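Local coordinates for C-type diheme-containing protein (Kuenenia stuttgartiensis, PDB 6H5L), which probably carries electrons through two bound heme c groups, as part of a reductase complex with a hydroxylamine oxidoreductase-like protein, at residues 48-58 / 185-194; 113-121 / 206-214. One frame throughout, in Å; residues are numbered along the deposited sequence.

In the fold
Contact 1 joins the two cytochrome c-type halves of the chain. Contact 2 lays the linker between them over the last helix of the second half. Their centres are about 18 Å apart. Helix 180-189 and helix 205-217, consecutive in the chain, connect them. Phe187 of contact 1 packs on Leu211 and Thr212 of contact 2, and Thr188 OG1 probably hydrogen-bonds Arg208 NE, at 3.0 Å. Both contacts relate to the hemes. In contact 1, Lys50 reaches propionates of both groups. Contact 2 borders the second heme, where Leu211 CD2 lies 3.6 Å from the methyl CMB. The segments of the two contacts alternate along the chain.

Contact 1: 48-58 / 185-194; sequences AYKFRTTPSGS and LRFTTGLNGT. With HEC (heme c), chain L.
Ala48 rests its CB near CB of Asn192 and CA of Gly193. Tyr49 starts away from the other segment, and its CD2 packs on propionate carbon CBA of the chain L heme. Its carbonyl O receives Arg52 NE at 2.6 Å, in a nearly straight bond (169°). Lys50 donates its backbone N to propionate O1A of that heme. Its chain is fully extended beyond CG and carries NZ to O1D of the same heme, 3.1 Å away, and also to a propionate of the second heme. On the way Lys50 CE passes Thr194 CG2 at 3.6 Å. Phe51 N binds propionate O2A at 2.9 Å. The Phe51 ring meets Arg186 CD at its edge, while CE1 touches Leu191 CD2. The Arg52 guanidinium stacks on the Asn192 amide, their planes 16° apart. One water ties Lys50 O and Arg52 N to Arg186 NE and Thr189 OG1. Arg52 O also takes a weak bond from Arg186 NH2. Thr189 packs its CB and CG2 by Thr54 O. Pro55 to Ser58 form a type II turn, and Gly57 N within it donates to Asn192 OD1 at 3.1 Å (175°), approaching from the flank of the carbonyl. With an alanine at Asn192, Gly57 N would probably lose this acceptor, and the Arg52 guanidinium its flat cover. The contact thus closes the seam between the two cytochrome c-type halves beside the propionates. Tyr49, Arg52 and Thr54 pack on helix 62-71, and Phe187 faces helix 205-217.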
# COMPACT_ATOMS: atom_id res chain seq x y z
N ALA B 48 -36.01 -9.93 -42.12
CA ALA B 48 -34.90 -10.53 -41.38
C ALA B 48 -34.93 -9.99 -39.95
O ALA B 48 -34.63 -8.82 -39.72
CB ALA B 48 -33.57 -10.23 -42.06
N TYR B 49 -35.28 -10.86 -39.01
CA TYR B 49 -35.35 -10.51 -37.60
C TYR B 49 -34.27 -11.26 -36.84
O TYR B 49 -34.11 -12.47 -37.00
CB TYR B 49 -36.73 -10.83 -37.02
CG TYR B 49 -37.83 -9.89 -37.48
CD1 TYR B 49 -38.23 -9.86 -38.81
CD2 TYR B 49 -38.46 -9.04 -36.59
CE1 TYR B 49 -39.23 -9.00 -39.24
CE2 TYR B 49 -39.47 -8.18 -37.00
CZ TYR B 49 -39.85 -8.17 -38.33
OH TYR B 49 -40.84 -7.32 -38.75
N LYS B 50 -33.52 -10.53 -36.01
CA LYS B 50 -32.40 -11.14 -35.29
C LYS B 50 -32.87 -12.15 -34.26
O LYS B 50 -32.22 -13.17 -34.04
CB LYS B 50 -31.55 -10.06 -34.62
CG LYS B 50 -30.74 -9.18 -35.55
CD LYS B 50 -29.81 -8.29 -34.74
CE LYS B 50 -29.06 -7.29 -35.61
NZ LYS B 50 -28.20 -6.40 -34.79
N PHE B 51 -34.00 -11.87 -33.60
CA PHE B 51 -34.38 -12.56 -32.37
C PHE B 51 -35.70 -13.29 -32.59
O PHE B 51 -36.77 -12.67 -32.65
CB PHE B 51 -34.46 -11.56 -31.23
CG PHE B 51 -33.31 -10.60 -31.21
CD1 PHE B 51 -32.02 -11.05 -31.01
CD2 PHE B 51 -33.51 -9.24 -31.42
CE1 PHE B 51 -30.95 -10.17 -31.00
CE2 PHE B 51 -32.45 -8.36 -31.42
CZ PHE B 51 -31.17 -8.83 -31.21
N ARG B 52 -35.62 -14.61 -32.72
CA ARG B 52 -36.75 -15.47 -33.02
C ARG B 52 -36.72 -16.69 -32.12
O ARG B 52 -35.76 -16.95 -31.40
CB ARG B 52 -36.75 -15.91 -34.49
CG ARG B 52 -36.91 -14.79 -35.51
CD ARG B 52 -36.28 -15.17 -36.84
NE ARG B 52 -34.84 -14.97 -36.82
CZ ARG B 52 -33.95 -15.93 -36.60
NH1 ARG B 52 -34.35 -17.18 -36.41
NH2 ARG B 52 -32.65 -15.65 -36.59
N THR B 53 -37.81 -17.45 -32.18
CA THR B 53 -37.85 -18.83 -31.70
C THR B 53 -37.87 -19.82 -32.85
O THR B 53 -38.04 -21.02 -32.63
CB THR B 53 -39.06 -19.04 -30.79
OG1 THR B 53 -40.25 -18.63 -31.47
CG2 THR B 53 -38.91 -18.23 -29.51
N THR B 54 -37.69 -19.34 -34.08
CA THR B 54 -37.72 -20.12 -35.30
C THR B 54 -36.31 -20.33 -35.84
O THR B 54 -35.39 -19.57 -35.53
CB THR B 54 -38.58 -19.40 -36.35
OG1 THR B 54 -37.97 -18.16 -36.70
CG2 THR B 54 -39.98 -19.14 -35.81
N PRO B 55 -36.10 -21.38 -36.65
CA PRO B 55 -34.75 -21.66 -37.16
C PRO B 55 -34.23 -20.55 -38.07
O PRO B 55 -34.94 -19.60 -38.43
CB PRO B 55 -34.93 -22.97 -37.93
CG PRO B 55 -36.13 -23.60 -37.32
CD PRO B 55 -37.04 -22.46 -36.97
N SER B 56 -32.97 -20.70 -38.46
CA SER B 56 -32.28 -19.70 -39.28
C SER B 56 -32.93 -19.58 -40.65
O SER B 56 -33.22 -20.59 -41.31
CB SER B 56 -30.80 -20.07 -39.41
OG SER B 56 -30.14 -19.18 -40.30
N GLY B 57 -33.15 -18.34 -41.09
CA GLY B 57 -33.78 -18.07 -42.36
C GLY B 57 -35.29 -17.95 -42.30
O GLY B 57 -35.89 -17.45 -43.26
N SER B 58 -35.91 -18.37 -41.20
CA SER B 58 -37.35 -18.31 -41.08
C SER B 58 -37.81 -16.92 -40.66
O SER B 58 -37.05 -16.12 -40.11
CB SER B 58 -37.84 -19.35 -40.06
OG SER B 58 -39.18 -19.09 -39.67
N LEU B 185 -31.18 -19.95 -27.04
CA LEU B 185 -32.03 -19.75 -28.21
C LEU B 185 -31.24 -19.15 -29.37
O LEU B 185 -31.40 -19.56 -30.52
CB LEU B 185 -33.22 -18.87 -27.86
CG LEU B 185 -34.48 -19.57 -27.35
CD1 LEU B 185 -35.50 -18.56 -26.86
CD2 LEU B 185 -35.08 -20.44 -28.45
N ARG B 186 -30.39 -18.16 -29.07
CA ARG B 186 -29.60 -17.52 -30.13
C ARG B 186 -28.71 -18.52 -30.84
O ARG B 186 -28.60 -18.50 -32.07
CB ARG B 186 -28.76 -16.38 -29.54
CG ARG B 186 -29.55 -15.33 -28.77
CD ARG B 186 -30.43 -14.48 -29.67
NE ARG B 186 -31.73 -15.08 -29.92
CZ ARG B 186 -32.77 -14.98 -29.09
NH1 ARG B 186 -32.65 -14.30 -27.96
NH2 ARG B 186 -33.92 -15.56 -29.40
N PHE B 187 -28.06 -19.41 -30.09
CA PHE B 187 -27.20 -20.41 -30.70
C PHE B 187 -27.99 -21.48 -31.44
O PHE B 187 -27.44 -22.13 -32.34
CB PHE B 187 -26.31 -21.07 -29.63
CG PHE B 187 -25.47 -20.10 -28.85
CD1 PHE B 187 -25.16 -18.85 -29.36
CD2 PHE B 187 -24.98 -20.45 -27.60
CE1 PHE B 187 -24.39 -17.96 -28.64
CE2 PHE B 187 -24.20 -19.57 -26.88
CZ PHE B 187 -23.91 -18.32 -27.39
N THR B 188 -29.26 -21.68 -31.08
CA THR B 188 -30.10 -22.67 -31.73
C THR B 188 -30.86 -22.11 -32.93
O THR B 188 -31.25 -22.88 -33.82
CB THR B 188 -31.09 -23.25 -30.72
OG1 THR B 188 -30.40 -23.58 -29.51
CG2 THR B 188 -31.75 -24.52 -31.26
N THR B 189 -31.05 -20.80 -33.00
CA THR B 189 -31.82 -20.18 -34.07
C THR B 189 -30.98 -19.37 -35.04
O THR B 189 -31.34 -19.27 -36.22
CB THR B 189 -32.91 -19.27 -33.50
OG1 THR B 189 -32.30 -18.25 -32.70
CG2 THR B 189 -33.87 -20.07 -32.65
N GLY B 190 -29.87 -18.79 -34.59
CA GLY B 190 -29.11 -17.89 -35.42
C GLY B 190 -29.78 -16.53 -35.53
O GLY B 190 -30.98 -16.37 -35.32
N LEU B 191 -28.96 -15.53 -35.87
CA LEU B 191 -29.42 -14.14 -35.97
C LEU B 191 -29.52 -13.79 -37.45
O LEU B 191 -28.52 -13.51 -38.11
CB LEU B 191 -28.47 -13.21 -35.23
CG LEU B 191 -28.65 -13.11 -33.71
CD1 LEU B 191 -28.26 -14.40 -33.00
CD2 LEU B 191 -27.87 -11.93 -33.15
N ASN B 192 -30.75 -13.82 -37.97
CA ASN B 192 -30.99 -13.54 -39.38
C ASN B 192 -30.56 -12.12 -39.74
O ASN B 192 -30.90 -11.16 -39.05
CB ASN B 192 -32.48 -13.73 -39.71
CG ASN B 192 -32.90 -15.19 -39.66
OD1 ASN B 192 -32.13 -16.07 -39.28
ND2 ASN B 192 -34.14 -15.45 -40.05
N GLY B 193 -29.80 -12.00 -40.83
CA GLY B 193 -29.33 -10.72 -41.31
C GLY B 193 -27.93 -10.36 -40.86
O GLY B 193 -27.40 -9.33 -41.32
N THR B 194 -27.32 -11.15 -39.99
CA THR B 194 -26.00 -10.89 -39.44
C THR B 194 -25.09 -12.08 -39.72
O THR B 194 -25.56 -13.19 -39.96
CB THR B 194 -26.07 -10.64 -37.93
OG1 THR B 194 -26.33 -11.88 -37.25
CG2 THR B 194 -27.18 -9.66 -37.60
FE HEC L . -37.31 -0.47 -32.85
CHA HEC L . -35.09 -2.97 -33.57
CHB HEC L . -39.91 -2.72 -33.15
CHC HEC L . -39.59 2.03 -32.19
CHD HEC L . -34.77 1.84 -32.65
NA HEC L . -37.47 -2.47 -33.28
C1A HEC L . -36.42 -3.32 -33.55
C2A HEC L . -36.94 -4.65 -33.81
C3A HEC L . -38.28 -4.58 -33.70
C4A HEC L . -38.63 -3.21 -33.36
CMA HEC L . -39.35 -5.68 -33.87
CAA HEC L . -35.96 -5.81 -34.15
CBA HEC L . -36.45 -7.25 -34.08
CGA HEC L . -35.34 -8.17 -34.52
O1A HEC L . -34.41 -7.70 -35.22
O2A HEC L . -35.39 -9.38 -34.17
NB HEC L . -39.37 -0.36 -32.72
C1B HEC L . -40.24 -1.42 -32.85
C2B HEC L . -41.58 -0.92 -32.60
C3B HEC L . -41.50 0.39 -32.34
C4B HEC L . -40.10 0.77 -32.40
CMB HEC L . -42.88 -1.76 -32.65
CAB HEC L . -42.65 1.36 -32.01
CBB HEC L . -43.25 1.05 -30.62
NC HEC L . -37.20 1.56 -32.49
C1C HEC L . -38.27 2.40 -32.23
C2C HEC L . -37.73 3.70 -31.88
C3C HEC L . -36.42 3.68 -32.15
C4C HEC L . -36.05 2.31 -32.45
CMC HEC L . -38.60 4.97 -31.70
CAC HEC L . -35.43 4.86 -32.01
CBC HEC L . -35.29 5.26 -30.52
ND HEC L . -35.25 -0.55 -33.08
C1D HEC L . -34.39 0.54 -32.94
C2D HEC L . -33.04 0.09 -33.16
C3D HEC L . -33.14 -1.41 -33.44
C4D HEC L . -34.55 -1.72 -33.37
CMD HEC L . -31.75 0.95 -33.11
CAD HEC L . -32.00 -2.41 -33.74
CBD HEC L . -31.34 -2.83 -32.44
CGD HEC L . -30.20 -3.76 -32.74
O1D HEC L . -30.41 -4.79 -33.43
O2D HEC L . -29.06 -3.47 -32.27
O HOH W 1 -32.68 -15.31 -32.28

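Contact 2: 113-121 / 206-214; sequences DVGLPLRPT and DERWYLTHY. With HEC (heme c), chain K.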
# COMPACT_ATOMS: atom_id res chain seq x y z
N ASP B 113 -37.95 -26.28 -29.77
CA ASP B 113 -38.22 -26.75 -28.42
C ASP B 113 -36.97 -26.52 -27.57
O ASP B 113 -35.92 -27.12 -27.83
CB ASP B 113 -38.62 -28.23 -28.43
CG ASP B 113 -39.84 -28.49 -29.29
OD1 ASP B 113 -40.75 -27.64 -29.31
OD2 ASP B 113 -39.88 -29.55 -29.95
N VAL B 114 -37.09 -25.63 -26.58
CA VAL B 114 -35.95 -25.30 -25.73
C VAL B 114 -35.46 -26.54 -24.98
O VAL B 114 -34.27 -26.84 -24.96
CB VAL B 114 -36.32 -24.17 -24.75
CG1 VAL B 114 -35.18 -23.93 -23.78
CG2 VAL B 114 -36.67 -22.90 -25.52
N GLY B 115 -36.39 -27.27 -24.37
CA GLY B 115 -36.00 -28.36 -23.51
C GLY B 115 -35.69 -27.88 -22.11
O GLY B 115 -36.03 -26.76 -21.71
N LEU B 116 -35.01 -28.74 -21.36
CA LEU B 116 -34.68 -28.39 -19.99
C LEU B 116 -33.26 -27.84 -19.92
O LEU B 116 -32.33 -28.50 -20.41
CB LEU B 116 -34.80 -29.61 -19.09
CG LEU B 116 -36.12 -30.38 -19.22
CD1 LEU B 116 -36.05 -31.70 -18.47
CD2 LEU B 116 -37.28 -29.53 -18.71
N PRO B 117 -33.06 -26.66 -19.35
CA PRO B 117 -31.70 -26.12 -19.24
C PRO B 117 -30.83 -27.02 -18.36
O PRO B 117 -31.20 -27.37 -17.24
CB PRO B 117 -31.91 -24.74 -18.61
CG PRO B 117 -33.26 -24.80 -17.98
CD PRO B 117 -34.07 -25.72 -18.84
N LEU B 118 -29.66 -27.38 -18.88
CA LEU B 118 -28.75 -28.25 -18.16
C LEU B 118 -28.12 -27.52 -16.98
O LEU B 118 -27.96 -26.29 -16.99
CB LEU B 118 -27.65 -28.78 -19.09
CG LEU B 118 -27.85 -30.16 -19.73
CD1 LEU B 118 -29.29 -30.35 -20.15
CD2 LEU B 118 -26.92 -30.33 -20.93
N ARG B 119 -27.75 -28.28 -15.96
CA ARG B 119 -27.15 -27.73 -14.75
C ARG B 119 -25.73 -27.26 -15.02
O ARG B 119 -24.89 -28.07 -15.43
CB ARG B 119 -27.17 -28.77 -13.64
CG ARG B 119 -26.43 -28.38 -12.38
CD ARG B 119 -27.35 -27.72 -11.36
NE ARG B 119 -26.79 -27.77 -10.02
CZ ARG B 119 -27.03 -28.74 -9.14
NH1 ARG B 119 -27.84 -29.74 -9.46
NH2 ARG B 119 -26.47 -28.71 -7.94
N PRO B 120 -25.41 -25.98 -14.83
CA PRO B 120 -24.03 -25.53 -15.05
C PRO B 120 -23.08 -26.09 -14.00
O PRO B 120 -23.37 -26.08 -12.80
CB PRO B 120 -24.14 -24.00 -14.94
CG PRO B 120 -25.36 -23.77 -14.11
CD PRO B 120 -26.31 -24.88 -14.46
N THR B 121 -21.94 -26.59 -14.47
CA THR B 121 -20.91 -27.15 -13.61
C THR B 121 -19.55 -26.68 -14.11
O THR B 121 -19.44 -26.03 -15.15
CB THR B 121 -20.95 -28.69 -13.60
OG1 THR B 121 -20.54 -29.19 -14.88
CG2 THR B 121 -22.34 -29.20 -13.28
N ASP B 206 -27.17 -30.57 -26.09
CA ASP B 206 -26.33 -30.53 -24.89
C ASP B 206 -25.10 -29.65 -25.10
O ASP B 206 -24.69 -28.93 -24.19
CB ASP B 206 -25.92 -31.94 -24.49
CG ASP B 206 -27.10 -32.79 -24.06
OD1 ASP B 206 -28.07 -32.91 -24.84
OD2 ASP B 206 -27.06 -33.34 -22.94
N GLU B 207 -24.50 -29.70 -26.29
CA GLU B 207 -23.29 -28.93 -26.54
C GLU B 207 -23.56 -27.43 -26.56
O GLU B 207 -22.69 -26.64 -26.19
CB GLU B 207 -22.64 -29.37 -27.85
CG GLU B 207 -22.12 -30.79 -27.83
CD GLU B 207 -21.53 -31.22 -29.16
OE1 GLU B 207 -20.31 -31.07 -29.35
OE2 GLU B 207 -22.30 -31.70 -30.02
N ARG B 208 -24.76 -27.02 -26.98
CA ARG B 208 -25.10 -25.60 -26.95
C ARG B 208 -25.43 -25.12 -25.54
O ARG B 208 -25.32 -23.92 -25.27
CB ARG B 208 -26.26 -25.31 -27.90
CG ARG B 208 -25.90 -25.51 -29.37
CD ARG B 208 -26.99 -25.00 -30.30
NE ARG B 208 -28.28 -25.64 -30.03
CZ ARG B 208 -28.64 -26.83 -30.50
NH1 ARG B 208 -27.80 -27.52 -31.26
NH2 ARG B 208 -29.83 -27.32 -30.20
N TRP B 209 -25.84 -26.02 -24.65
CA TRP B 209 -25.93 -25.65 -23.24
C TRP B 209 -24.54 -25.54 -22.62
O TRP B 209 -24.29 -24.65 -21.80
CB TRP B 209 -26.78 -26.66 -22.47
CG TRP B 209 -28.25 -26.53 -22.73
CD1 TRP B 209 -29.05 -27.43 -23.38
CD2 TRP B 209 -29.10 -25.45 -22.34
NE1 TRP B 209 -30.34 -26.97 -23.43
CE2 TRP B 209 -30.40 -25.75 -22.80
CE3 TRP B 209 -28.90 -24.25 -21.65
CZ2 TRP B 209 -31.49 -24.91 -22.59
CZ3 TRP B 209 -29.97 -23.41 -21.45
CH2 TRP B 209 -31.25 -23.74 -21.91
N TYR B 210 -23.62 -26.43 -23.00
CA TYR B 210 -22.22 -26.27 -22.61
C TYR B 210 -21.69 -24.92 -23.07
O TYR B 210 -21.08 -24.18 -22.29
CB TYR B 210 -21.36 -27.39 -23.20
CG TYR B 210 -21.78 -28.81 -22.89
CD1 TYR B 210 -22.59 -29.11 -21.81
CD2 TYR B 210 -21.34 -29.87 -23.69
CE1 TYR B 210 -22.96 -30.42 -21.53
CE2 TYR B 210 -21.70 -31.17 -23.42
CZ TYR B 210 -22.51 -31.44 -22.34
OH TYR B 210 -22.88 -32.74 -22.08
N LEU B 211 -21.92 -24.60 -24.34
CA LEU B 211 -21.46 -23.32 -24.89
C LEU B 211 -22.13 -22.15 -24.19
O LEU B 211 -21.47 -21.14 -23.89
CB LEU B 211 -21.74 -23.28 -26.39
CG LEU B 211 -21.34 -22.04 -27.17
CD1 LEU B 211 -19.83 -21.86 -27.16
CD2 LEU B 211 -21.86 -22.13 -28.60
N THR B 212 -23.43 -22.26 -23.92
CA THR B 212 -24.13 -21.20 -23.19
C THR B 212 -23.51 -20.98 -21.82
O THR B 212 -23.31 -19.83 -21.40
CB THR B 212 -25.61 -21.54 -23.06
OG1 THR B 212 -26.23 -21.52 -24.35
CG2 THR B 212 -26.32 -20.54 -22.16
N HIS B 213 -23.20 -22.06 -21.10
CA HIS B 213 -22.63 -21.93 -19.77
C HIS B 213 -21.30 -21.20 -19.79
O HIS B 213 -21.00 -20.40 -18.90
CB HIS B 213 -22.48 -23.31 -19.12
CG HIS B 213 -23.78 -23.99 -18.84
ND1 HIS B 213 -23.88 -25.34 -18.57
CD2 HIS B 213 -25.05 -23.51 -18.79
CE1 HIS B 213 -25.14 -25.66 -18.36
NE2 HIS B 213 -25.87 -24.57 -18.49
N TYR B 214 -20.47 -21.47 -20.81
CA TYR B 214 -19.19 -20.78 -20.90
C TYR B 214 -19.37 -19.31 -21.28
O TYR B 214 -18.62 -18.45 -20.82
CB TYR B 214 -18.27 -21.47 -21.90
CG TYR B 214 -16.97 -20.72 -22.11
CD1 TYR B 214 -15.98 -20.72 -21.13
CD2 TYR B 214 -16.74 -20.01 -23.27
CE1 TYR B 214 -14.80 -20.03 -21.31
CE2 TYR B 214 -15.56 -19.31 -23.46
CZ TYR B 214 -14.59 -19.33 -22.48
OH TYR B 214 -13.42 -18.64 -22.67
FE HEC K . -21.37 -14.27 -32.38
CHA HEC K . -23.90 -12.06 -31.67
CHB HEC K . -21.85 -15.78 -29.33
CHC HEC K . -19.09 -16.70 -33.22
CHD HEC K . -20.35 -12.37 -35.04
NA HEC K . -22.68 -14.01 -30.81
C1A HEC K . -23.57 -12.96 -30.68
C2A HEC K . -24.09 -12.98 -29.32
C3A HEC K . -23.52 -14.00 -28.67
C4A HEC K . -22.62 -14.67 -29.60
CMA HEC K . -23.76 -14.41 -27.21
CAA HEC K . -25.11 -11.97 -28.73
CBA HEC K . -26.49 -12.61 -28.64
CGA HEC K . -27.48 -11.61 -28.11
O1A HEC K . -27.10 -10.42 -27.95
O2A HEC K . -28.64 -11.99 -27.84
NB HEC K . -20.55 -15.89 -31.42
C1B HEC K . -21.02 -16.42 -30.23
C2B HEC K . -20.51 -17.77 -30.10
C3B HEC K . -19.75 -18.03 -31.17
C4B HEC K . -19.76 -16.85 -32.02
CMB HEC K . -20.81 -18.70 -28.90
CAB HEC K . -18.97 -19.33 -31.49
CBB HEC K . -19.89 -20.56 -31.64
NC HEC K . -19.95 -14.48 -33.83
C1C HEC K . -19.17 -15.60 -34.04
C2C HEC K . -18.55 -15.47 -35.35
C3C HEC K . -18.79 -14.23 -35.79
C4C HEC K . -19.75 -13.61 -34.89
CMC HEC K . -17.46 -16.43 -35.89
CAC HEC K . -18.27 -13.60 -37.11
CBC HEC K . -18.88 -14.32 -38.33
ND HEC K . -22.02 -12.47 -33.22
C1D HEC K . -21.46 -11.90 -34.36
C2D HEC K . -22.23 -10.73 -34.71
C3D HEC K . -23.34 -10.63 -33.66
C4D HEC K . -23.13 -11.76 -32.77
CMD HEC K . -21.98 -9.78 -35.90
CAD HEC K . -24.45 -9.57 -33.56
CBD HEC K . -23.91 -8.32 -32.86
CGD HEC K . -24.94 -7.22 -32.88
O1D HEC K . -26.11 -7.50 -33.25
O2D HEC K . -24.59 -6.07 -32.54
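Pro117 lies flat over one face of the Trp209 indole. Its CA sits 3.6 Å from the centroid of the six-membered ring, 14° off the normal, a CH-pi contact. Pro117 CB reaches CH2 of the same ring at 3.5 Å. Val114 CG1 comes in at the ring edge, 4.0 Å from CZ2. Trp209 also stacks with Tyr184 of helix 180-189. Leu118 points at the helix and wedges CD2 among Asp206 OD2, Trp209 CB and Tyr210 CE1. The helix in question, 205-217, is the C-terminal helix of a cytochrome c fold. It packs on helix 122-135 through Tyr210 and Tyr214, the pairing of first and last helices known from class I cytochromes c. Its inner side faces the chain K heme. On the linker side, Pro120 CB stands over the His213 ring, 3.8 Å from the centroid and only 3° off the normal. Trp209 O lies over the opposite face. With chi1 at -66°, His213 points its ring at the linker, and Leu118 O lies at the ring edge, 3.1 Å from NE2. His213 ND1 is hydrogen-bonded to Thr124. Arg119 starts away from the helix, and its NH1 hydrogen-bonds Tyr71 O of the second subunit.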